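Local coordinates for protein tannase (Lactobacillus plantarum, PDB 4JUI) that hydrolyses galloyl ester bonds in tannins and simple gallate esters, probably by the serine-hydrolase chemistry of the alpha/beta-hydrolase fold, at residues 4-9 / 35-40; 16-21 / 86-91; 74-79 / 163-168; 207-212 / 396-401. The protein carries 1 engineered substitution. All coordinates share one frame; numbering follows the deposited sequence.

Contact 1 of 4, residues 4-9 / 35-40; sequences NRLIFD and YVQHPV
N4, R5 and L6 meet Y35, V36 and Q37 in a loop-to-loop contact of this alpha/beta-hydrolase: the N-terminal loop ahead of strand 14-20 lies against the loop that follows strand 23-34, far from the gallate site. An Asx turn shapes the first loop, with N4 OD1 accepting from L6 N at 3.2 Å, the donor standing above the carbonyl plane. The other end of that amide faces the second loop. Its ND2 bonds to Q34 O, just before the segment, and donates a hydrogen bond to a water 3.1 Å away, which donates in turn to V36 O at 2.8 Å, so the amide is held from both its oxygen and its nitrogen. L6 is buried here: its CD2 branch rests on the Y35 carbonyl, 3.5 Å from Y35 O, while CD1 lies 3.9 Å from Q37 CG. R5 curls back until NH1 reaches M2 O, leaving its guanidinium turned 46° from the Q37 amide. The Q37 chain runs extended beyond CG (chi2 -177°), carrying the amide to the N4 backbone, where Q37 NE2 donates to N4 O at 2.8 Å along a nearly straight N-H (169°), with the oxygen in the amide plane.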
# COMPACT_ATOMS: atom_id res chain seq x y z
N ASN A 4 26.48 13.44 -11.24
CA ASN A 4 25.45 12.46 -11.59
C ASN A 4 24.36 13.19 -12.37
O ASN A 4 23.59 13.95 -11.80
CB ASN A 4 24.89 11.82 -10.32
CG ASN A 4 23.83 10.77 -10.61
OD1 ASN A 4 23.55 10.44 -11.77
ND2 ASN A 4 23.23 10.23 -9.55
N ARG A 5 24.33 12.96 -13.69
CA ARG A 5 23.44 13.69 -14.58
C ARG A 5 22.03 13.11 -14.62
O ARG A 5 21.13 13.68 -15.25
CB ARG A 5 24.02 13.72 -16.00
CG ARG A 5 25.44 14.22 -16.05
CD ARG A 5 25.54 15.57 -15.37
NE ARG A 5 24.70 16.56 -16.04
CZ ARG A 5 24.10 17.57 -15.42
NH1 ARG A 5 24.24 17.72 -14.10
NH2 ARG A 5 23.36 18.43 -16.11
N LEU A 6 21.87 11.96 -13.97
CA LEU A 6 20.59 11.25 -13.93
C LEU A 6 20.13 10.89 -15.33
O LEU A 6 18.93 10.83 -15.60
CB LEU A 6 19.52 12.08 -13.22
CG LEU A 6 19.84 12.49 -11.78
CD1 LEU A 6 18.73 13.36 -11.23
CD2 LEU A 6 20.03 11.26 -10.91
N ILE A 7 21.09 10.63 -16.22
CA ILE A 7 20.77 10.20 -17.57
C ILE A 7 20.94 8.69 -17.68
O ILE A 7 22.04 8.16 -17.53
CB ILE A 7 21.68 10.91 -18.62
CG1 ILE A 7 21.35 12.40 -18.66
CG2 ILE A 7 21.48 10.30 -20.00
CD1 ILE A 7 22.42 13.25 -19.34
N PHE A 8 19.84 8.00 -17.94
CA PHE A 8 19.90 6.56 -18.17
C PHE A 8 20.55 6.24 -19.51
O PHE A 8 20.33 6.94 -20.50
CB PHE A 8 18.50 5.95 -18.14
CG PHE A 8 18.49 4.47 -18.34
CD1 PHE A 8 18.76 3.61 -17.29
CD2 PHE A 8 18.24 3.92 -19.60
CE1 PHE A 8 18.76 2.23 -17.47
CE2 PHE A 8 18.24 2.54 -19.79
CZ PHE A 8 18.50 1.70 -18.72
N ASP A 9 21.34 5.17 -19.53
CA ASP A 9 22.00 4.71 -20.74
C ASP A 9 21.68 3.24 -20.97
O ASP A 9 22.02 2.39 -20.15
CB ASP A 9 23.52 4.90 -20.61
CG ASP A 9 24.25 4.71 -21.93
OD1 ASP A 9 23.64 4.24 -22.91
OD2 ASP A 9 25.46 5.03 -21.97
N TYR A 35 19.39 7.50 -8.21
CA TYR A 35 18.31 8.20 -8.89
C TYR A 35 18.11 9.65 -8.45
O TYR A 35 17.27 10.36 -9.03
CB TYR A 35 17.00 7.41 -8.85
CG TYR A 35 16.42 7.10 -7.47
CD1 TYR A 35 15.70 8.05 -6.77
CD2 TYR A 35 16.57 5.84 -6.91
CE1 TYR A 35 15.16 7.77 -5.52
CE2 TYR A 35 16.02 5.54 -5.67
CZ TYR A 35 15.32 6.50 -4.98
OH TYR A 35 14.79 6.20 -3.74
N VAL A 36 18.86 10.09 -7.44
CA VAL A 36 18.94 11.52 -7.13
C VAL A 36 20.39 11.98 -7.04
O VAL A 36 21.31 11.16 -6.89
CB VAL A 36 18.18 11.92 -5.85
CG1 VAL A 36 16.73 11.48 -5.95
CG2 VAL A 36 18.86 11.31 -4.62
N GLN A 37 20.61 13.28 -7.15
CA GLN A 37 21.96 13.82 -7.16
C GLN A 37 22.55 13.97 -5.77
O GLN A 37 23.76 14.02 -5.61
CB GLN A 37 21.99 15.17 -7.89
CG GLN A 37 21.64 15.06 -9.36
CD GLN A 37 21.74 16.39 -10.09
OE1 GLN A 37 21.14 17.38 -9.68
NE2 GLN A 37 22.51 16.42 -11.18
N HIS A 38 21.69 14.05 -4.75
CA HIS A 38 22.18 14.22 -3.38
C HIS A 38 21.57 13.23 -2.39
O HIS A 38 20.88 13.64 -1.44
CB HIS A 38 21.96 15.66 -2.89
CG HIS A 38 22.53 16.70 -3.80
ND1 HIS A 38 23.89 16.87 -3.96
CD2 HIS A 38 21.94 17.62 -4.60
CE1 HIS A 38 24.11 17.85 -4.82
NE2 HIS A 38 22.94 18.32 -5.23
N PRO A 39 21.83 11.93 -2.58
CA PRO A 39 21.25 10.89 -1.71
C PRO A 39 21.75 11.00 -0.28
O PRO A 39 22.89 11.43 -0.05
CB PRO A 39 21.74 9.58 -2.34
CG PRO A 39 22.95 9.95 -3.14
CD PRO A 39 22.71 11.35 -3.63
N VAL A 40 20.90 10.61 0.68
CA VAL A 40 21.30 10.63 2.08
C VAL A 40 21.43 9.23 2.66
O VAL A 40 21.89 9.05 3.79
CB VAL A 40 20.33 11.45 2.94
CG1 VAL A 40 20.32 12.90 2.48
CG2 VAL A 40 18.93 10.86 2.88
O HOH W 1 24.06 10.98 -6.71

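Contact 2 of 4, residues 16-21 / 86-91; sequences EQVQVA and DPQRVT
Q88 reaches out from its loop to the backbone of Q17, on strand 14-20 at the outer edge of the central sheet of the alpha/beta-hydrolase fold. Q88 NE2 donates to Q17 O at 3.1 Å, but the N-H is bent to 134° and the bond is weak; the stronger partner of the same nitrogen is Y27 OH on the adjacent strand 23-34. A bend at chi2 (-71°) lets the Q88 amide pass beside V18, whose CB lies 4.1 Å from Q88 NE2. One methyl of V18, CG2, comes to 4.2 Å from P87 O, and that carbonyl is taken up by Q100 NE2 of helix 96-104, which V18 also touches. E16 also passes obliquely by the Q88 chain, E16 OE1 being 4.1 Å from Q88 CG, with carboxylate and amide planes 65° apart.

The backbone of Q88 is set by the turn that carries it. D86 to R89 form a type I beta turn closed by R89 N to D86 O at 3.0 Å, and D86 OD1 adds an Asx turn, accepting from Q88 N at 2.9 Å from above the carboxylate plane. P87, inside the turn, packs on Y27 and F49 of the sheet. Farther out, R31 makes salt bridges with both E16 OE2 and D86 OD2, bridging strand and turn. E16 OE1 and D86 OD1 lie 5.1 Å apart, and the shared arginine is likely to offset the repulsion between the two carboxylates, so the charge pairing through R31 probably ties the two segments together more firmly than the weak amide bond does.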
# COMPACT_ATOMS: atom_id res chain seq x y z
N GLU A 16 20.22 -11.37 -18.93
CA GLU A 16 20.01 -12.36 -17.88
C GLU A 16 18.77 -13.19 -18.23
O GLU A 16 18.05 -12.87 -19.18
CB GLU A 16 19.84 -11.68 -16.51
CG GLU A 16 21.12 -11.03 -15.99
CD GLU A 16 20.93 -10.28 -14.68
OE1 GLU A 16 19.88 -10.45 -14.03
OE2 GLU A 16 21.85 -9.51 -14.31
N GLN A 17 18.53 -14.25 -17.46
CA GLN A 17 17.31 -15.03 -17.65
C GLN A 17 16.80 -15.61 -16.34
O GLN A 17 17.56 -15.76 -15.37
CB GLN A 17 17.52 -16.15 -18.69
CG GLN A 17 18.52 -17.21 -18.28
CD GLN A 17 18.70 -18.30 -19.33
OE1 GLN A 17 17.81 -18.53 -20.16
NE2 GLN A 17 19.85 -18.97 -19.31
N VAL A 18 15.51 -15.90 -16.30
CA VAL A 18 14.87 -16.44 -15.11
C VAL A 18 13.77 -17.39 -15.56
O VAL A 18 13.17 -17.19 -16.62
CB VAL A 18 14.31 -15.30 -14.21
CG1 VAL A 18 13.08 -14.66 -14.86
CG2 VAL A 18 14.00 -15.81 -12.81
N GLN A 19 13.52 -18.43 -14.77
CA GLN A 19 12.45 -19.37 -15.09
C GLN A 19 11.09 -18.90 -14.57
O GLN A 19 10.96 -18.51 -13.41
CB GLN A 19 12.77 -20.76 -14.54
CG GLN A 19 13.99 -21.40 -15.18
CD GLN A 19 13.80 -21.68 -16.66
OE1 GLN A 19 14.51 -21.12 -17.50
NE2 GLN A 19 12.85 -22.55 -16.98
N VAL A 20 10.09 -18.92 -15.45
CA VAL A 20 8.72 -18.60 -15.05
C VAL A 20 7.79 -19.65 -15.63
O VAL A 20 7.76 -19.86 -16.84
CB VAL A 20 8.28 -17.21 -15.57
CG1 VAL A 20 6.83 -16.94 -15.17
CG2 VAL A 20 9.19 -16.13 -15.02
N ALA A 21 7.06 -20.33 -14.75
CA ALA A 21 6.16 -21.41 -15.18
C ALA A 21 6.88 -22.43 -16.05
O ALA A 21 6.32 -22.94 -17.02
CB ALA A 21 4.96 -20.84 -15.92
N ASP A 86 14.48 -7.20 -7.33
CA ASP A 86 15.31 -7.86 -8.34
C ASP A 86 14.67 -9.21 -8.61
O ASP A 86 14.30 -9.90 -7.66
CB ASP A 86 16.72 -8.04 -7.73
CG ASP A 86 17.76 -8.54 -8.72
OD1 ASP A 86 17.45 -9.26 -9.69
OD2 ASP A 86 18.96 -8.24 -8.49
N PRO A 87 14.53 -9.61 -9.90
CA PRO A 87 13.94 -10.94 -10.14
C PRO A 87 14.82 -12.08 -9.62
O PRO A 87 14.35 -13.22 -9.51
CB PRO A 87 13.83 -11.01 -11.67
CG PRO A 87 14.87 -10.03 -12.18
CD PRO A 87 14.81 -8.90 -11.16
N GLN A 88 16.08 -11.77 -9.31
CA GLN A 88 17.01 -12.77 -8.79
C GLN A 88 17.15 -12.70 -7.27
O GLN A 88 17.86 -13.50 -6.67
CB GLN A 88 18.40 -12.60 -9.43
CG GLN A 88 18.42 -12.66 -10.96
CD GLN A 88 18.18 -14.05 -11.50
OE1 GLN A 88 18.20 -15.04 -10.76
NE2 GLN A 88 17.95 -14.14 -12.81
N ARG A 89 16.47 -11.74 -6.65
CA ARG A 89 16.62 -11.52 -5.22
C ARG A 89 15.89 -12.61 -4.43
O ARG A 89 14.76 -12.98 -4.77
CB ARG A 89 16.10 -10.13 -4.83
CG ARG A 89 16.09 -9.78 -3.35
CD ARG A 89 15.70 -8.32 -3.17
NE ARG A 89 15.43 -7.95 -1.79
CZ ARG A 89 16.37 -7.56 -0.93
NH1 ARG A 89 17.64 -7.51 -1.32
NH2 ARG A 89 16.04 -7.24 0.31
N VAL A 90 16.55 -13.12 -3.40
CA VAL A 90 15.95 -14.12 -2.52
C VAL A 90 15.86 -13.59 -1.10
O VAL A 90 15.11 -14.11 -0.27
CB VAL A 90 16.76 -15.44 -2.54
CG1 VAL A 90 16.61 -16.13 -3.89
CG2 VAL A 90 18.22 -15.17 -2.23
N THR A 91 16.63 -12.53 -0.82
CA THR A 91 16.67 -11.90 0.49
C THR A 91 15.39 -11.11 0.77
O THR A 91 14.87 -10.41 -0.09
CB THR A 91 17.86 -10.94 0.63
OG1 THR A 91 19.05 -11.59 0.17
CG2 THR A 91 18.04 -10.51 2.08

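Contact 3 of 4, residues 74-79 / 163-168; sequences NTVGGY and TAAGGA. Engineered in segment 163-168: A164 (natural residue Ser). With EGR (ethyl 3,4,5-trihydroxybenzoate), chain C.
V76 and G166 bring their CA atoms to 4.5 Å as the loop after strand 70-73 crosses the start of helix 165-175. This is the nucleophile elbow of an alpha/beta-hydrolase facing its oxyanion loop. A164, an engineered replacement of the natural serine, keeps the positive phi (64°) expected at the elbow, in the position where this fold carries its nucleophile. G166 leaves space for the approach: a CB there would run into N74 OD1 and V76 O. The N74 side chain works at both ends. Its ND2 donates straight to G166 O at 3.0 Å, while OD1 takes V76 N at 2.9 Å on a lone pair in the carbonyl plane, closing an Asx turn. A leucine in place of N74 would probably leave the V76 N-H and the G166 carbonyl without these mates and loosen the Asx turn that shapes this end of the loop. A water between the segments accepts from T163 N at 3.0 Å and lies close to the V76 and N74 carbonyls. A165 points its methyl into the loop: CB sits 3.7 Å from the Y79 ring centroid, 9° off the normal, a CH-pi contact over the middle of one face. In the same ring's plane, at its edge, Y79 CD2 meets the gallate hydroxyl O09 at 3.5 Å. The ester carbonyl lies in the oxyanion hole, its O05 gripped by two backbone donors, G78 N at 2.6 Å and A165 N at 2.8 Å.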
# COMPACT_ATOMS: atom_id res chain seq x y z
N ASN A 74 7.16 -1.66 -5.10
CA ASN A 74 8.03 -1.33 -3.97
C ASN A 74 8.01 -2.46 -2.95
O ASN A 74 7.08 -3.26 -2.92
CB ASN A 74 7.63 0.01 -3.34
CG ASN A 74 6.36 -0.08 -2.53
OD1 ASN A 74 6.35 -0.68 -1.46
ND2 ASN A 74 5.28 0.54 -3.02
N THR A 75 9.05 -2.53 -2.12
CA THR A 75 9.14 -3.57 -1.10
C THR A 75 8.91 -3.02 0.31
O THR A 75 9.29 -3.64 1.30
CB THR A 75 10.52 -4.27 -1.14
OG1 THR A 75 11.55 -3.29 -0.95
CG2 THR A 75 10.72 -4.93 -2.50
N VAL A 76 8.25 -1.87 0.39
CA VAL A 76 7.98 -1.26 1.69
C VAL A 76 6.93 -2.07 2.46
O VAL A 76 5.85 -2.39 1.92
CB VAL A 76 7.49 0.19 1.55
CG1 VAL A 76 7.10 0.77 2.91
CG2 VAL A 76 8.58 1.06 0.91
N GLY A 77 7.27 -2.42 3.69
CA GLY A 77 6.33 -3.02 4.63
C GLY A 77 6.61 -2.49 6.02
O GLY A 77 7.76 -2.29 6.40
N GLY A 78 5.55 -2.24 6.79
CA GLY A 78 5.72 -1.75 8.15
C GLY A 78 6.32 -0.36 8.20
O GLY A 78 6.79 0.08 9.26
N TYR A 79 6.29 0.34 7.06
CA TYR A 79 6.92 1.66 6.93
C TYR A 79 8.42 1.58 7.19
O TYR A 79 9.06 2.56 7.55
CB TYR A 79 6.20 2.71 7.81
CG TYR A 79 4.91 3.16 7.18
CD1 TYR A 79 4.91 3.97 6.05
CD2 TYR A 79 3.68 2.72 7.67
CE1 TYR A 79 3.72 4.37 5.44
CE2 TYR A 79 2.48 3.10 7.07
CZ TYR A 79 2.51 3.93 5.96
OH TYR A 79 1.33 4.32 5.37
N THR A 163 2.31 -3.55 -1.29
CA THR A 163 1.47 -4.24 -0.30
C THR A 163 1.56 -3.54 1.06
O THR A 163 2.66 -3.21 1.51
CB THR A 163 1.94 -5.70 -0.14
OG1 THR A 163 1.75 -6.40 -1.38
CG2 THR A 163 1.15 -6.42 0.94
N ALA A 164 0.40 -3.34 1.70
CA ALA A 164 0.33 -2.82 3.06
C ALA A 164 0.87 -1.39 3.15
O ALA A 164 0.34 -0.50 2.49
CB ALA A 164 1.04 -3.76 4.01
N ALA A 165 1.93 -1.14 3.94
CA ALA A 165 2.54 0.19 3.90
C ALA A 165 2.96 0.52 2.46
O ALA A 165 2.88 1.67 2.02
CB ALA A 165 3.74 0.29 4.85
N GLY A 166 3.37 -0.51 1.73
CA GLY A 166 3.75 -0.35 0.33
C GLY A 166 2.55 -0.08 -0.56
O GLY A 166 2.68 0.57 -1.61
N GLY A 167 1.39 -0.56 -0.14
CA GLY A 167 0.14 -0.27 -0.82
C GLY A 167 -0.26 1.18 -0.62
O GLY A 167 -0.75 1.83 -1.54
N ALA A 168 -0.07 1.68 0.60
CA ALA A 168 -0.29 3.09 0.88
C ALA A 168 0.69 3.95 0.07
O ALA A 168 0.33 5.01 -0.42
CB ALA A 168 -0.15 3.38 2.39
C01 EGR C . 4.07 -5.47 8.44
C02 EGR C . 3.03 -5.82 7.42
O03 EGR C . 2.53 -4.83 6.57
C04 EGR C . 2.71 -3.46 6.77
O05 EGR C . 3.18 -2.71 5.92
C06 EGR C . 2.02 -2.82 7.92
C07 EGR C . 2.34 -1.52 8.26
C08 EGR C . 1.72 -0.94 9.35
O09 EGR C . 2.04 0.35 9.69
C10 EGR C . 0.78 -1.66 10.07
O11 EGR C . 0.15 -1.07 11.15
C12 EGR C . 0.46 -2.96 9.71
O13 EGR C . -0.47 -3.69 10.42
C14 EGR C . 1.08 -3.54 8.63
O HOH W 2 5.24 -3.42 -0.64

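Contact 4 of 4, residues 207-212 / 396-401; sequences IHNLEH and NPLSYL. With EGR (ethyl 3,4,5-trihydroxybenzoate), chain C.
Behind the gallate pocket, H208, N209 and E211 dock on N396, P397 and L398; the residue just before them, I207, lines the pocket itself, with its CG2 3.7 Å from ligand atom C08. N396 carries the polar part. With CG anti to the backbone N (chi1 -171°), its amide extends between two acceptors: N396 ND2 gives one bond to E211 OE2 at 2.9 Å and one to N209 OD1 at 3.0 Å. Both oxygens are approached from above their planes, and the carboxylate stands almost square to the amide (85°). N209 OD1 is doubly gripped, as H212 ND1 also donates to it at 2.8 Å. N396 OD1 meanwhile forms an Asx turn with L398 N at 3.1 Å, so both ends of this amide are used. In the alpha/beta-hydrolase fold this joins the loop after strand 200-204 to the one leading into strand 411-415. A leucine replacing N396 would remove the ND2 donor and the OD1 acceptor, and would probably leave E211 OE2 without this mate and the turn at L398 without its bracing. Carbon contacts flank the polar group: the L398 CD1 methyl lies against the N209 amide, 3.4 Å from N209 ND2, the two side chains at about a right angle, and H208 CB rests 3.8 Å from P397 CD.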
# COMPACT_ATOMS: atom_id res chain seq x y z
N ILE A 207 -2.22 0.35 4.01
CA ILE A 207 -2.29 0.79 5.40
C ILE A 207 -2.13 2.31 5.42
O ILE A 207 -1.01 2.84 5.53
CB ILE A 207 -1.23 0.09 6.28
CG1 ILE A 207 -1.38 -1.43 6.19
CG2 ILE A 207 -1.32 0.54 7.73
CD1 ILE A 207 -2.63 -1.97 6.86
N HIS A 208 -3.25 3.01 5.26
CA HIS A 208 -3.26 4.46 5.06
C HIS A 208 -4.40 5.05 5.89
O HIS A 208 -5.09 4.31 6.61
CB HIS A 208 -3.48 4.79 3.58
CG HIS A 208 -4.89 4.58 3.13
ND1 HIS A 208 -5.43 3.32 2.91
CD2 HIS A 208 -5.89 5.46 2.87
CE1 HIS A 208 -6.68 3.44 2.53
NE2 HIS A 208 -7.00 4.73 2.50
N ASN A 209 -4.61 6.36 5.75
CA ASN A 209 -5.60 7.08 6.54
C ASN A 209 -5.35 6.85 8.03
O ASN A 209 -6.29 6.61 8.81
CB ASN A 209 -7.02 6.68 6.13
CG ASN A 209 -8.07 7.63 6.65
OD1 ASN A 209 -7.76 8.72 7.15
ND2 ASN A 209 -9.33 7.22 6.55
N LEU A 210 -4.09 6.95 8.42
CA LEU A 210 -3.62 6.47 9.71
C LEU A 210 -4.28 7.22 10.87
O LEU A 210 -4.54 6.64 11.92
CB LEU A 210 -2.09 6.58 9.80
CG LEU A 210 -1.32 5.85 8.70
CD1 LEU A 210 0.20 6.08 8.85
CD2 LEU A 210 -1.65 4.38 8.73
N GLU A 211 -4.56 8.50 10.65
CA GLU A 211 -5.12 9.35 11.71
C GLU A 211 -6.60 9.06 11.97
O GLU A 211 -7.18 9.59 12.93
CB GLU A 211 -4.91 10.83 11.39
CG GLU A 211 -5.76 11.38 10.23
CD GLU A 211 -5.11 11.20 8.87
OE1 GLU A 211 -4.28 10.27 8.71
OE2 GLU A 211 -5.42 11.99 7.95
N HIS A 212 -7.21 8.20 11.16
CA HIS A 212 -8.59 7.76 11.41
C HIS A 212 -8.73 6.25 11.56
O HIS A 212 -9.83 5.73 11.75
CB HIS A 212 -9.53 8.27 10.31
CG HIS A 212 -9.51 9.76 10.14
ND1 HIS A 212 -9.06 10.37 8.99
CD2 HIS A 212 -9.86 10.75 10.99
CE1 HIS A 212 -9.15 11.68 9.14
NE2 HIS A 212 -9.63 11.94 10.34
N ASN A 396 -1.57 11.08 3.48
CA ASN A 396 -2.85 10.38 3.38
C ASN A 396 -3.41 10.52 1.97
O ASN A 396 -3.74 11.63 1.54
CB ASN A 396 -3.83 10.98 4.39
CG ASN A 396 -5.11 10.17 4.52
OD1 ASN A 396 -5.40 9.30 3.70
ND2 ASN A 396 -5.89 10.47 5.56
N PRO A 397 -3.54 9.40 1.22
CA PRO A 397 -4.06 9.50 -0.14
C PRO A 397 -5.44 10.20 -0.23
O PRO A 397 -5.70 10.90 -1.22
CB PRO A 397 -4.15 8.04 -0.60
CG PRO A 397 -3.14 7.31 0.24
CD PRO A 397 -3.19 8.02 1.59
N LEU A 398 -6.29 10.03 0.78
CA LEU A 398 -7.61 10.66 0.77
C LEU A 398 -7.56 12.19 0.66
O LEU A 398 -8.47 12.81 0.11
CB LEU A 398 -8.42 10.27 2.01
CG LEU A 398 -8.65 8.79 2.30
CD1 LEU A 398 -9.59 8.62 3.50
CD2 LEU A 398 -9.22 8.08 1.08
N SER A 399 -6.49 12.82 1.16
CA SER A 399 -6.42 14.28 1.17
C SER A 399 -6.49 14.90 -0.22
O SER A 399 -6.85 16.06 -0.38
CB SER A 399 -5.15 14.74 1.89
OG SER A 399 -5.07 14.18 3.18
N TYR A 400 -6.15 14.10 -1.24
CA TYR A 400 -6.03 14.60 -2.60
C TYR A 400 -7.28 14.32 -3.42
O TYR A 400 -7.44 14.84 -4.53
CB TYR A 400 -4.78 13.98 -3.27
CG TYR A 400 -3.50 14.24 -2.50
CD1 TYR A 400 -2.72 15.36 -2.76
CD2 TYR A 400 -3.07 13.37 -1.50
CE1 TYR A 400 -1.55 15.60 -2.05
CE2 TYR A 400 -1.90 13.60 -0.78
CZ TYR A 400 -1.15 14.72 -1.07
OH TYR A 400 0.01 14.97 -0.37
N LEU A 401 -8.19 13.52 -2.85
CA LEU A 401 -9.32 12.98 -3.60
C LEU A 401 -10.65 13.65 -3.29
O LEU A 401 -11.70 13.06 -3.51
CB LEU A 401 -9.49 11.48 -3.32
CG LEU A 401 -8.32 10.54 -3.56
CD1 LEU A 401 -8.73 9.15 -3.14
CD2 LEU A 401 -7.89 10.56 -5.02
C01 EGR C . 4.07 -5.47 8.44
C02 EGR C . 3.03 -5.82 7.42
O03 EGR C . 2.53 -4.83 6.57
C04 EGR C . 2.71 -3.46 6.77
O05 EGR C . 3.18 -2.71 5.92
C06 EGR C . 2.02 -2.82 7.92
C07 EGR C . 2.34 -1.52 8.26
C08 EGR C . 1.72 -0.94 9.35
O09 EGR C . 2.04 0.35 9.69
C10 EGR C . 0.78 -1.66 10.07
O11 EGR C . 0.15 -1.07 11.15
C12 EGR C . 0.46 -2.96 9.71
O13 EGR C . -0.47 -3.69 10.42
C14 EGR C . 1.08 -3.54 8.63

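How the contacts relate
Contacts 3 and 4 adjoin at the bound ethyl gallate: contact 3 supplies the oxyanion hole, while contact 4 reaches the ligand through I207. They meet directly: Y79 OH lies 2.8 Å from I207 O and A164 O 3.1 Å from I207 N, both probable hydrogen bonds, so the elbow and the pocket wall are fastened together. K344, D422 and H452 supply further hydrogen bonds to the ligand. Contacts 1 and 2 lie instead around the N-terminal strands 14-20 and 23-34, with centres about 26 Å apart, and their segments alternate along the chain. Contact 2 comes within about 6 Å of contact 3 at nearest atoms, since 74-79 and 86-91 share one loop. Contacts 2 and 4 lie on opposite sides of the chain's centre, about 34 Å between centres.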